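Local coordinates for protein siderophore enterobactin esterase (Emericella nidulans, PDB 6GUO) that hydrolyses the ester bonds of the bacterial siderophore enterobactin, as required for intracellular release of its iron, and works as a homodimer, at residues F170-L175 with A188-W193; R16-W21 with L63-T68; H217-L222 with I296-N301; I87-P92 with E140-F145. One frame throughout, in Å; residues are numbered along the deposited sequence.

Contact 1. Residues F170-L175 with A188-W193; sequences FALHAL and ASPSIW
L172 carries the helix side of this contact alone, and it does so through a single methyl, CD1. That methyl, L172 CD1, lies 3.6 Å from P190 CB. P190 CG is 4.0 Å from L172 CD1, so the leucine meets the CB–CG side of the proline ring. I192 is the second partner: its CG1 methylene stands 4.0 Å from L172 CD1.

The torsions explain this choice of atoms. In L172, CG is anti to the carbonyl carbon (chi1 -67°), and CD1 then continues away from CA (chi2 178°), which makes it the foremost atom of the side chain. The CA–CB bond of I192 does not aim at the helix, but CG1 is also anti to its own carbonyl carbon (chi1 -69°) and swings inward. Between P190 and I192 the loop makes an inverse gamma turn centred on S191, marked by a weak I192 N to P190 O bond of 2.7 Å. This bend brings both apolar residues to one methyl.

The interaction is purely apolar, and all three residues are buried. P190 lies near, without touching, the GxSxG residues G163, S165 and G167, consistent with the nucleophile elbow of an alpha/beta-hydrolase. The contact thus joins helix 166-177 to the loop after strand 184-188, with L220 and L222 of strand 219-225 packed against L172 and P190, respectively.

Contact 2. Residues R16-W21 with L63-T68; sequences RNMAAW and LFLTAT
M18 reaches from the start of its strand to the rim of the F64 ring and beyond it to T68. M18 CB is 3.9 Å from F64 CZ, in the ring plane. The sulfur makes a Met-aromatic contact at the edge: M18 SD is 5.2 Å from the centroid of the F64 ring and 76° off its normal. With CG lodged between the backbone N and the carbonyl carbon (chi1 49°) and a bend at chi3 (69°), the terminal methyl turns onto the helix, where M18 CE meets T68 CG2 at 3.9 Å.

Bonds to F64 O and S36 tie down the T68 hydroxyl beside this tight side. T68 OG1 donates to F64 O at 2.8 Å, from above the carbonyl plane, and F64 O also accepts from T68 N. The same OG1, which is hydrogen-bonded to S36 OG as well, sits over one face of the F64 ring near its rim.

The other side is looser. L65 CD2 comes no nearer than 4.4 Å to M18 CE, A19 turns its methyl away, and M18 itself remains partly exposed while its three partners are buried. A14 of the second subunit packs on F64 and L65.

Strand 18-21 and helix 63-68 run nearly antiparallel, their axes 11.9 Å apart at the closest. F64 also rests on strands 31-36 and 83-90, and A20 and W21 pair antiparallel with a strand of the second subunit, extending the sheet across the dimer.

Contact 3. Residues H217-L222 with I296-N301; sequences HPVLRL and IMFLSN
R221 and F298 mark the closest approach of the two backbones, with 8.1 Å between R221 CA and F298 CA. Strand 219-222 and helix 296-301 point in nearly opposite directions, at 154°, their local axes 10.2 Å apart. Strand alternation sends V219 and R221 toward the helix and L220 away from it.

One ring fills the gap. F298 CG is anti to its backbone N (chi1 174°), which projects the ring from the helix onto the strand. V219 CG1 meets it at the edge, 3.5 Å from F298 CZ. R221 lies over a face: its CD makes a CH-pi contact 4.0 Å from the centroid of the F298 ring and 28° off the normal, while CB covers the same ring nearer the rim. The arginine chain is extended from CG to NE and runs past the phenylalanine in the opposite direction, carrying its charge beyond the ring. There NE forms a salt bridge with E275, and NH2 bonds Y279 OH, which anchors the buried guanidinium to the edge strand.

F298 is bordered by strands 184-188 and 273-279, and I296 and M297 abut helix 60-77. On the reverse face of the sheet, L220 packs against helix 166-177.

Contact 4. Residues I87-P92 with E140-F145; sequences IAIGYP and EIVRPF
V142 packs against I87 and I89 where helix 131-150 covers one face of the central sheet of the alpha/beta-hydrolase fold. The closest CA pairs are I89 CA to V142 CA, at 8.4 Å, and I87 CA to R143 CA, at 8.5 Å. A88, between the two isoleucines, points to the reverse face.

Across the contact the interaction is wholly apolar, and its buried area is small. V142 CG1, anti to the backbone N (chi1 177°), is the branch that approaches both isoleucines. It is nearer to I87, whose side chain runs alongside V142 in the opposite sense; I89 answers through CG1, 4.2 Å from V142 CG1. Both isoleucines hold chi2 well off a staggered value, at 94° and 98°.

Within the two segments the one backbone bond is in the helix, where F145 N reaches I141 O over a long 3.3 Å; the strand is bonded to its sheet neighbours. The helical segment contains a wider pi-type turn, and it kinks at P144, which has no N-H to give to the turn before.

F145 carries the helix's aromatic contacts: edge-to-face with W21 and stacked on F7 of the second subunit. Just past the strand, Y91 OH is hydrogen-bonded to D105.

The tightest point between strand and helix is methyl on methyl, with I87 CG2 3.8 Å from V142 CG1.

From the N terminus the four contacts follow in series; none nests in or crosses another. Contact 2 closes a loop of 41 residues from strand 18-24 to helix 60-77. Contact 4 then spans 47 residues, bringing helix 131-150 back to strand 83-90; A88 CB lies 3.6 Å from F64 CB, so contacts 2 and 4 meet through the sheet. Contact 1 is the shortest closure, 12 residues. Contact 3, across 73, returns the C-terminal helix to strand 219-225. It adjoins contact 1 where P218 CB lies 3.5 Å from L175 CD1, and contact 2 through I296 and A67. Contacts 2, 3 and 4 reach one sheet.

Contact 1. Residues F170-L175 with A188-W193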
# COMPACT_ATOMS: atom_id res chain seq x y z
N PHE A 170 -15.84 11.42 7.66
CA PHE A 170 -17.01 10.88 6.95
C PHE A 170 -17.41 9.50 7.48
O PHE A 170 -18.59 9.27 7.75
CB PHE A 170 -16.73 10.82 5.45
CG PHE A 170 -17.86 10.26 4.64
CD1 PHE A 170 -18.94 11.07 4.27
CD2 PHE A 170 -17.85 8.93 4.22
CE1 PHE A 170 -19.99 10.55 3.53
CE2 PHE A 170 -18.90 8.41 3.47
CZ PHE A 170 -19.97 9.22 3.12
N ALA A 171 -16.44 8.61 7.64
CA ALA A 171 -16.67 7.28 8.22
C ALA A 171 -17.28 7.36 9.62
O ALA A 171 -18.24 6.64 9.92
CB ALA A 171 -15.38 6.48 8.25
N LEU A 172 -16.74 8.24 10.46
CA LEU A 172 -17.29 8.47 11.80
C LEU A 172 -18.71 9.01 11.76
O LEU A 172 -19.59 8.54 12.49
CB LEU A 172 -16.38 9.40 12.62
CG LEU A 172 -15.01 8.83 12.99
CD1 LEU A 172 -14.19 9.86 13.75
CD2 LEU A 172 -15.12 7.54 13.80
N HIS A 173 -18.95 9.99 10.89
CA HIS A 173 -20.30 10.53 10.68
C HIS A 173 -21.31 9.43 10.29
O HIS A 173 -22.41 9.38 10.83
CB HIS A 173 -20.29 11.65 9.64
CG HIS A 173 -21.66 12.17 9.32
ND1 HIS A 173 -22.39 12.92 10.22
CD2 HIS A 173 -22.44 12.02 8.23
CE1 HIS A 173 -23.55 13.23 9.68
NE2 HIS A 173 -23.61 12.69 8.47
N ALA A 174 -20.91 8.55 9.36
CA ALA A 174 -21.74 7.42 8.96
C ALA A 174 -22.05 6.52 10.16
O ALA A 174 -23.22 6.24 10.43
CB ALA A 174 -21.07 6.62 7.85
N LEU A 175 -21.01 6.12 10.89
CA LEU A 175 -21.18 5.31 12.11
C LEU A 175 -22.16 5.94 13.13
O LEU A 175 -23.07 5.26 13.61
CB LEU A 175 -19.82 5.06 12.79
CG LEU A 175 -19.81 4.43 14.19
CD1 LEU A 175 -20.48 3.06 14.18
CD2 LEU A 175 -18.39 4.32 14.71
N ALA A 188 -9.32 6.33 9.34
CA ALA A 188 -7.88 6.54 9.40
C ALA A 188 -7.57 8.03 9.49
O ALA A 188 -8.04 8.82 8.67
CB ALA A 188 -7.23 5.93 8.17
N SER A 189 -6.81 8.42 10.52
CA SER A 189 -6.48 9.82 10.79
C SER A 189 -7.70 10.74 10.64
O SER A 189 -7.64 11.73 9.93
CB SER A 189 -5.37 10.28 9.84
OG SER A 189 -4.27 9.38 9.90
N PRO A 190 -8.81 10.40 11.31
CA PRO A 190 -10.04 11.16 11.07
C PRO A 190 -9.90 12.60 11.54
O PRO A 190 -9.31 12.85 12.60
CB PRO A 190 -11.08 10.42 11.93
CG PRO A 190 -10.27 9.81 13.02
CD PRO A 190 -8.99 9.39 12.36
N SER A 191 -10.44 13.54 10.76
CA SER A 191 -10.34 14.96 11.07
C SER A 191 -11.31 15.36 12.19
O SER A 191 -12.24 16.15 11.99
CB SER A 191 -10.59 15.79 9.81
OG SER A 191 -9.71 15.39 8.77
N ILE A 192 -11.06 14.82 13.38
CA ILE A 192 -11.93 15.02 14.54
C ILE A 192 -11.99 16.51 14.90
O ILE A 192 -13.05 17.01 15.24
CB ILE A 192 -11.52 14.12 15.73
CG1 ILE A 192 -11.82 12.65 15.38
CG2 ILE A 192 -12.26 14.51 17.02
CD1 ILE A 192 -11.24 11.62 16.33
N TRP A 193 -10.85 17.19 14.77
CA TRP A 193 -10.75 18.66 14.92
C TRP A 193 -11.78 19.49 14.15
O TRP A 193 -12.14 20.58 14.60
CB TRP A 193 -9.35 19.15 14.53
CG TRP A 193 -8.99 18.91 13.09
CD1 TRP A 193 -8.36 17.82 12.56
CD2 TRP A 193 -9.25 19.79 11.98
NE1 TRP A 193 -8.22 17.96 11.21
CE2 TRP A 193 -8.75 19.16 10.82
CE3 TRP A 193 -9.86 21.05 11.86
CZ2 TRP A 193 -8.84 19.74 9.55
CZ3 TRP A 193 -9.94 21.63 10.60
CH2 TRP A 193 -9.44 20.98 9.46

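Contact 2. Residues R16-W21 with L63-T68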
# COMPACT_ATOMS: atom_id res chain seq x y z
N ARG A 16 -5.75 -6.19 -13.84
CA ARG A 16 -6.65 -7.30 -14.15
C ARG A 16 -7.87 -7.22 -13.25
O ARG A 16 -7.77 -6.77 -12.10
CB ARG A 16 -5.91 -8.61 -13.87
CG ARG A 16 -6.51 -9.82 -14.54
CD ARG A 16 -5.53 -10.98 -14.50
NE ARG A 16 -6.00 -12.07 -15.36
CZ ARG A 16 -5.89 -12.10 -16.69
NH1 ARG A 16 -6.37 -13.14 -17.36
NH2 ARG A 16 -5.31 -11.10 -17.37
N ASN A 17 -9.01 -7.67 -13.76
CA ASN A 17 -10.26 -7.74 -12.99
C ASN A 17 -10.56 -6.43 -12.28
O ASN A 17 -10.74 -6.38 -11.06
CB ASN A 17 -10.23 -8.92 -12.00
CG ASN A 17 -10.33 -10.27 -12.68
OD1 ASN A 17 -10.24 -10.37 -13.91
ND2 ASN A 17 -10.54 -11.32 -11.88
N MET A 18 -10.54 -5.35 -13.06
CA MET A 18 -11.02 -4.07 -12.59
C MET A 18 -11.74 -3.35 -13.71
O MET A 18 -11.50 -3.60 -14.90
CB MET A 18 -9.90 -3.21 -11.98
CG MET A 18 -8.64 -3.08 -12.81
SD MET A 18 -7.35 -2.14 -11.96
CE MET A 18 -6.84 -3.23 -10.63
N ALA A 19 -12.67 -2.48 -13.31
CA ALA A 19 -13.50 -1.72 -14.23
C ALA A 19 -13.83 -0.40 -13.58
O ALA A 19 -13.72 -0.25 -12.36
CB ALA A 19 -14.77 -2.49 -14.55
N ALA A 20 -14.23 0.57 -14.41
CA ALA A 20 -14.58 1.89 -13.92
C ALA A 20 -15.83 2.39 -14.64
O ALA A 20 -16.10 2.01 -15.78
CB ALA A 20 -13.42 2.85 -14.12
N TRP A 21 -16.60 3.22 -13.94
CA TRP A 21 -17.77 3.89 -14.49
C TRP A 21 -17.78 5.36 -14.08
O TRP A 21 -17.33 5.69 -12.98
CB TRP A 21 -19.06 3.26 -13.96
CG TRP A 21 -19.35 1.90 -14.47
CD1 TRP A 21 -20.16 1.57 -15.52
CD2 TRP A 21 -18.87 0.66 -13.93
NE1 TRP A 21 -20.19 0.21 -15.69
CE2 TRP A 21 -19.41 -0.37 -14.73
CE3 TRP A 21 -18.02 0.33 -12.87
CZ2 TRP A 21 -19.14 -1.72 -14.48
CZ3 TRP A 21 -17.75 -1.02 -12.63
CH2 TRP A 21 -18.31 -2.02 -13.43
N LEU A 63 -6.85 5.55 -3.20
CA LEU A 63 -6.83 4.33 -2.37
C LEU A 63 -7.15 3.02 -3.07
O LEU A 63 -6.81 1.95 -2.55
CB LEU A 63 -7.84 4.50 -1.24
CG LEU A 63 -7.72 5.75 -0.37
CD1 LEU A 63 -8.84 5.76 0.64
CD2 LEU A 63 -6.37 5.82 0.31
N PHE A 64 -7.78 3.09 -4.24
CA PHE A 64 -8.29 1.92 -4.96
C PHE A 64 -7.23 0.86 -5.21
O PHE A 64 -7.43 -0.31 -4.88
CB PHE A 64 -8.86 2.38 -6.31
CG PHE A 64 -9.31 1.26 -7.20
CD1 PHE A 64 -10.39 0.46 -6.84
CD2 PHE A 64 -8.68 1.02 -8.41
CE1 PHE A 64 -10.83 -0.56 -7.68
CE2 PHE A 64 -9.10 0.00 -9.25
CZ PHE A 64 -10.18 -0.79 -8.88
N LEU A 65 -6.10 1.27 -5.77
CA LEU A 65 -5.06 0.33 -6.19
C LEU A 65 -4.39 -0.35 -4.99
O LEU A 65 -4.10 -1.54 -5.05
CB LEU A 65 -4.03 1.03 -7.07
CG LEU A 65 -4.54 1.67 -8.38
CD1 LEU A 65 -3.41 2.42 -9.07
CD2 LEU A 65 -5.14 0.63 -9.32
N THR A 66 -4.19 0.40 -3.90
CA THR A 66 -3.57 -0.13 -2.68
C THR A 66 -4.49 -1.15 -2.04
O THR A 66 -4.04 -2.22 -1.65
CB THR A 66 -3.25 1.00 -1.67
OG1 THR A 66 -2.35 1.94 -2.26
CG2 THR A 66 -2.62 0.44 -0.38
N ALA A 67 -5.77 -0.82 -1.93
CA ALA A 67 -6.75 -1.77 -1.37
C ALA A 67 -6.81 -3.03 -2.22
O ALA A 67 -6.79 -4.15 -1.70
CB ALA A 67 -8.12 -1.12 -1.27
N THR A 68 -6.88 -2.85 -3.54
CA THR A 68 -6.95 -3.97 -4.48
C THR A 68 -5.76 -4.93 -4.30
O THR A 68 -5.95 -6.14 -4.14
CB THR A 68 -7.01 -3.45 -5.92
OG1 THR A 68 -8.24 -2.72 -6.09
CG2 THR A 68 -6.94 -4.59 -6.94

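Contact 3. Residues H217-L222 with I296-N301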
# COMPACT_ATOMS: atom_id res chain seq x y z
N HIS A 217 -24.73 -3.46 15.18
CA HIS A 217 -23.60 -3.98 15.95
C HIS A 217 -22.30 -3.60 15.24
O HIS A 217 -21.55 -4.47 14.79
CB HIS A 217 -23.70 -5.50 16.11
CG HIS A 217 -25.08 -5.98 16.42
ND1 HIS A 217 -26.06 -6.10 15.45
CD2 HIS A 217 -25.66 -6.37 17.58
CE1 HIS A 217 -27.18 -6.54 16.00
NE2 HIS A 217 -26.96 -6.71 17.29
N PRO A 218 -22.03 -2.29 15.12
CA PRO A 218 -20.91 -1.86 14.28
C PRO A 218 -19.54 -2.16 14.87
O PRO A 218 -19.39 -2.32 16.09
CB PRO A 218 -21.13 -0.35 14.18
CG PRO A 218 -21.83 0.00 15.43
CD PRO A 218 -22.73 -1.15 15.72
N VAL A 219 -18.55 -2.22 13.98
CA VAL A 219 -17.15 -2.41 14.33
C VAL A 219 -16.43 -1.16 13.84
O VAL A 219 -16.71 -0.69 12.74
CB VAL A 219 -16.58 -3.67 13.65
CG1 VAL A 219 -15.08 -3.80 13.88
CG2 VAL A 219 -17.31 -4.91 14.16
N LEU A 220 -15.52 -0.63 14.66
CA LEU A 220 -14.71 0.55 14.29
C LEU A 220 -13.22 0.28 14.51
O LEU A 220 -12.83 -0.22 15.56
CB LEU A 220 -15.13 1.77 15.11
CG LEU A 220 -14.29 3.05 14.97
CD1 LEU A 220 -14.34 3.60 13.55
CD2 LEU A 220 -14.75 4.11 15.97
N ARG A 221 -12.41 0.66 13.53
CA ARG A 221 -10.96 0.74 13.69
C ARG A 221 -10.53 2.18 13.48
O ARG A 221 -10.75 2.74 12.40
CB ARG A 221 -10.21 -0.17 12.72
CG ARG A 221 -8.72 -0.28 13.04
CD ARG A 221 -8.02 -1.27 12.14
NE ARG A 221 -6.69 -1.64 12.64
CZ ARG A 221 -5.51 -1.23 12.14
NH1 ARG A 221 -4.38 -1.67 12.71
NH2 ARG A 221 -5.43 -0.41 11.10
N LEU A 222 -9.95 2.78 14.52
CA LEU A 222 -9.35 4.11 14.45
C LEU A 222 -7.85 3.95 14.25
O LEU A 222 -7.26 3.00 14.75
CB LEU A 222 -9.59 4.88 15.75
CG LEU A 222 -11.03 5.37 15.93
CD1 LEU A 222 -11.32 5.63 17.39
CD2 LEU A 222 -11.26 6.62 15.09
N ILE A 296 -7.53 -3.35 5.93
CA ILE A 296 -7.86 -4.51 5.09
C ILE A 296 -7.61 -5.81 5.87
O ILE A 296 -8.46 -6.70 5.88
CB ILE A 296 -7.08 -4.52 3.74
CG1 ILE A 296 -7.44 -3.30 2.86
CG2 ILE A 296 -7.33 -5.80 2.95
CD1 ILE A 296 -8.86 -3.25 2.33
N MET A 297 -6.45 -5.91 6.52
CA MET A 297 -6.12 -7.09 7.33
C MET A 297 -7.08 -7.26 8.50
O MET A 297 -7.54 -8.37 8.78
CB MET A 297 -4.68 -7.02 7.86
CG MET A 297 -3.58 -7.05 6.81
SD MET A 297 -3.61 -8.46 5.69
CE MET A 297 -4.65 -7.86 4.36
N PHE A 298 -7.39 -6.15 9.18
CA PHE A 298 -8.36 -6.12 10.26
C PHE A 298 -9.71 -6.66 9.79
O PHE A 298 -10.30 -7.52 10.43
CB PHE A 298 -8.49 -4.69 10.81
CG PHE A 298 -9.57 -4.51 11.85
CD1 PHE A 298 -9.31 -4.73 13.20
CD2 PHE A 298 -10.83 -4.06 11.48
CE1 PHE A 298 -10.30 -4.54 14.15
CE2 PHE A 298 -11.82 -3.87 12.43
CZ PHE A 298 -11.56 -4.10 13.77
N LEU A 299 -10.17 -6.17 8.63
CA LEU A 299 -11.42 -6.62 8.02
C LEU A 299 -11.41 -8.12 7.72
O LEU A 299 -12.34 -8.83 8.10
CB LEU A 299 -11.70 -5.81 6.75
CG LEU A 299 -12.94 -6.13 5.92
CD1 LEU A 299 -14.22 -6.01 6.74
CD2 LEU A 299 -12.98 -5.19 4.72
N SER A 300 -10.35 -8.59 7.06
CA SER A 300 -10.22 -10.01 6.72
C SER A 300 -10.12 -10.92 7.96
O SER A 300 -10.60 -12.05 7.92
CB SER A 300 -9.03 -10.24 5.79
OG SER A 300 -9.21 -9.54 4.57
N ASN A 301 -9.54 -10.42 9.04
CA ASN A 301 -9.43 -11.18 10.30
C ASN A 301 -10.76 -11.37 11.05
O ASN A 301 -10.86 -12.25 11.91
CB ASN A 301 -8.41 -10.53 11.25
CG ASN A 301 -6.99 -10.62 10.73
OD1 ASN A 301 -6.66 -11.47 9.89
ND2 ASN A 301 -6.13 -9.73 11.22

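Contact 4. Residues I87-P92 with E140-F145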
# COMPACT_ATOMS: atom_id res chain seq x y z
N ILE A 87 -14.73 -1.18 -3.95
CA ILE A 87 -15.51 -0.14 -4.60
C ILE A 87 -14.96 1.21 -4.14
O ILE A 87 -15.14 1.60 -2.99
CB ILE A 87 -17.01 -0.26 -4.27
CG1 ILE A 87 -17.51 -1.68 -4.58
CG2 ILE A 87 -17.79 0.79 -5.06
CD1 ILE A 87 -17.49 -2.64 -3.41
N ALA A 88 -14.27 1.89 -5.05
CA ALA A 88 -13.65 3.17 -4.75
C ALA A 88 -14.52 4.27 -5.34
O ALA A 88 -14.79 4.25 -6.54
CB ALA A 88 -12.26 3.23 -5.34
N ILE A 89 -14.98 5.19 -4.50
CA ILE A 89 -15.83 6.30 -4.95
C ILE A 89 -14.97 7.55 -4.99
O ILE A 89 -14.53 8.07 -3.95
CB ILE A 89 -17.07 6.50 -4.07
CG1 ILE A 89 -17.86 5.19 -3.92
CG2 ILE A 89 -17.99 7.57 -4.68
CD1 ILE A 89 -17.57 4.44 -2.65
N GLY A 90 -14.74 8.03 -6.21
CA GLY A 90 -13.86 9.16 -6.46
C GLY A 90 -14.40 10.06 -7.54
O GLY A 90 -15.62 10.20 -7.70
N TYR A 91 -13.48 10.65 -8.30
CA TYR A 91 -13.77 11.78 -9.18
C TYR A 91 -13.01 11.62 -10.51
O TYR A 91 -11.99 10.94 -10.55
CB TYR A 91 -13.35 13.07 -8.48
CG TYR A 91 -13.93 13.19 -7.09
CD1 TYR A 91 -15.25 13.58 -6.91
CD2 TYR A 91 -13.19 12.85 -5.96
CE1 TYR A 91 -15.81 13.67 -5.65
CE2 TYR A 91 -13.73 12.94 -4.69
CZ TYR A 91 -15.05 13.35 -4.53
OH TYR A 91 -15.60 13.44 -3.28
N PRO A 92 -13.51 12.26 -11.59
CA PRO A 92 -12.85 12.20 -12.89
C PRO A 92 -11.67 13.18 -12.94
O PRO A 92 -11.74 14.23 -13.58
CB PRO A 92 -13.97 12.59 -13.86
CG PRO A 92 -14.80 13.54 -13.08
CD PRO A 92 -14.79 13.00 -11.67
N GLU A 140 -27.65 4.21 -1.77
CA GLU A 140 -28.84 4.06 -2.62
C GLU A 140 -28.56 3.98 -4.13
O GLU A 140 -29.40 3.47 -4.87
CB GLU A 140 -29.85 5.17 -2.31
CG GLU A 140 -30.40 5.05 -0.89
CD GLU A 140 -31.28 6.21 -0.46
OE1 GLU A 140 -31.90 6.87 -1.33
OE2 GLU A 140 -31.36 6.46 0.76
N ILE A 141 -27.40 4.47 -4.58
CA ILE A 141 -27.04 4.48 -6.00
C ILE A 141 -25.85 3.56 -6.29
O ILE A 141 -25.96 2.64 -7.11
CB ILE A 141 -26.73 5.91 -6.49
CG1 ILE A 141 -27.87 6.88 -6.15
CG2 ILE A 141 -26.43 5.93 -7.99
CD1 ILE A 141 -29.23 6.51 -6.74
N VAL A 142 -24.73 3.78 -5.61
CA VAL A 142 -23.50 3.04 -5.92
C VAL A 142 -23.61 1.58 -5.48
O VAL A 142 -23.40 0.66 -6.26
CB VAL A 142 -22.25 3.69 -5.28
CG1 VAL A 142 -21.00 2.85 -5.56
CG2 VAL A 142 -22.06 5.10 -5.81
N ARG A 143 -23.95 1.38 -4.21
CA ARG A 143 -23.99 0.04 -3.65
C ARG A 143 -24.98 -0.90 -4.37
O ARG A 143 -24.61 -2.02 -4.71
CB ARG A 143 -24.25 0.11 -2.15
CG ARG A 143 -24.39 -1.22 -1.46
CD ARG A 143 -24.03 -1.04 -0.01
NE ARG A 143 -24.43 -2.18 0.79
CZ ARG A 143 -24.31 -2.25 2.11
NH1 ARG A 143 -24.72 -3.34 2.74
NH2 ARG A 143 -23.77 -1.24 2.81
N PRO A 144 -26.21 -0.44 -4.64
CA PRO A 144 -27.13 -1.29 -5.41
C PRO A 144 -26.68 -1.56 -6.84
O PRO A 144 -26.93 -2.64 -7.35
CB PRO A 144 -28.45 -0.52 -5.37
CG PRO A 144 -28.36 0.29 -4.12
CD PRO A 144 -26.92 0.72 -4.08
N PHE A 145 -26.02 -0.59 -7.48
CA PHE A 145 -25.44 -0.83 -8.81
C PHE A 145 -24.43 -1.97 -8.76
O PHE A 145 -24.48 -2.89 -9.58
CB PHE A 145 -24.80 0.45 -9.36
CG PHE A 145 -24.01 0.22 -10.62
CD1 PHE A 145 -24.66 0.07 -11.84
CD2 PHE A 145 -22.62 0.17 -10.59
CE1 PHE A 145 -23.94 -0.14 -13.01
CE2 PHE A 145 -21.89 -0.04 -11.76
CZ PHE A 145 -22.56 -0.20 -12.97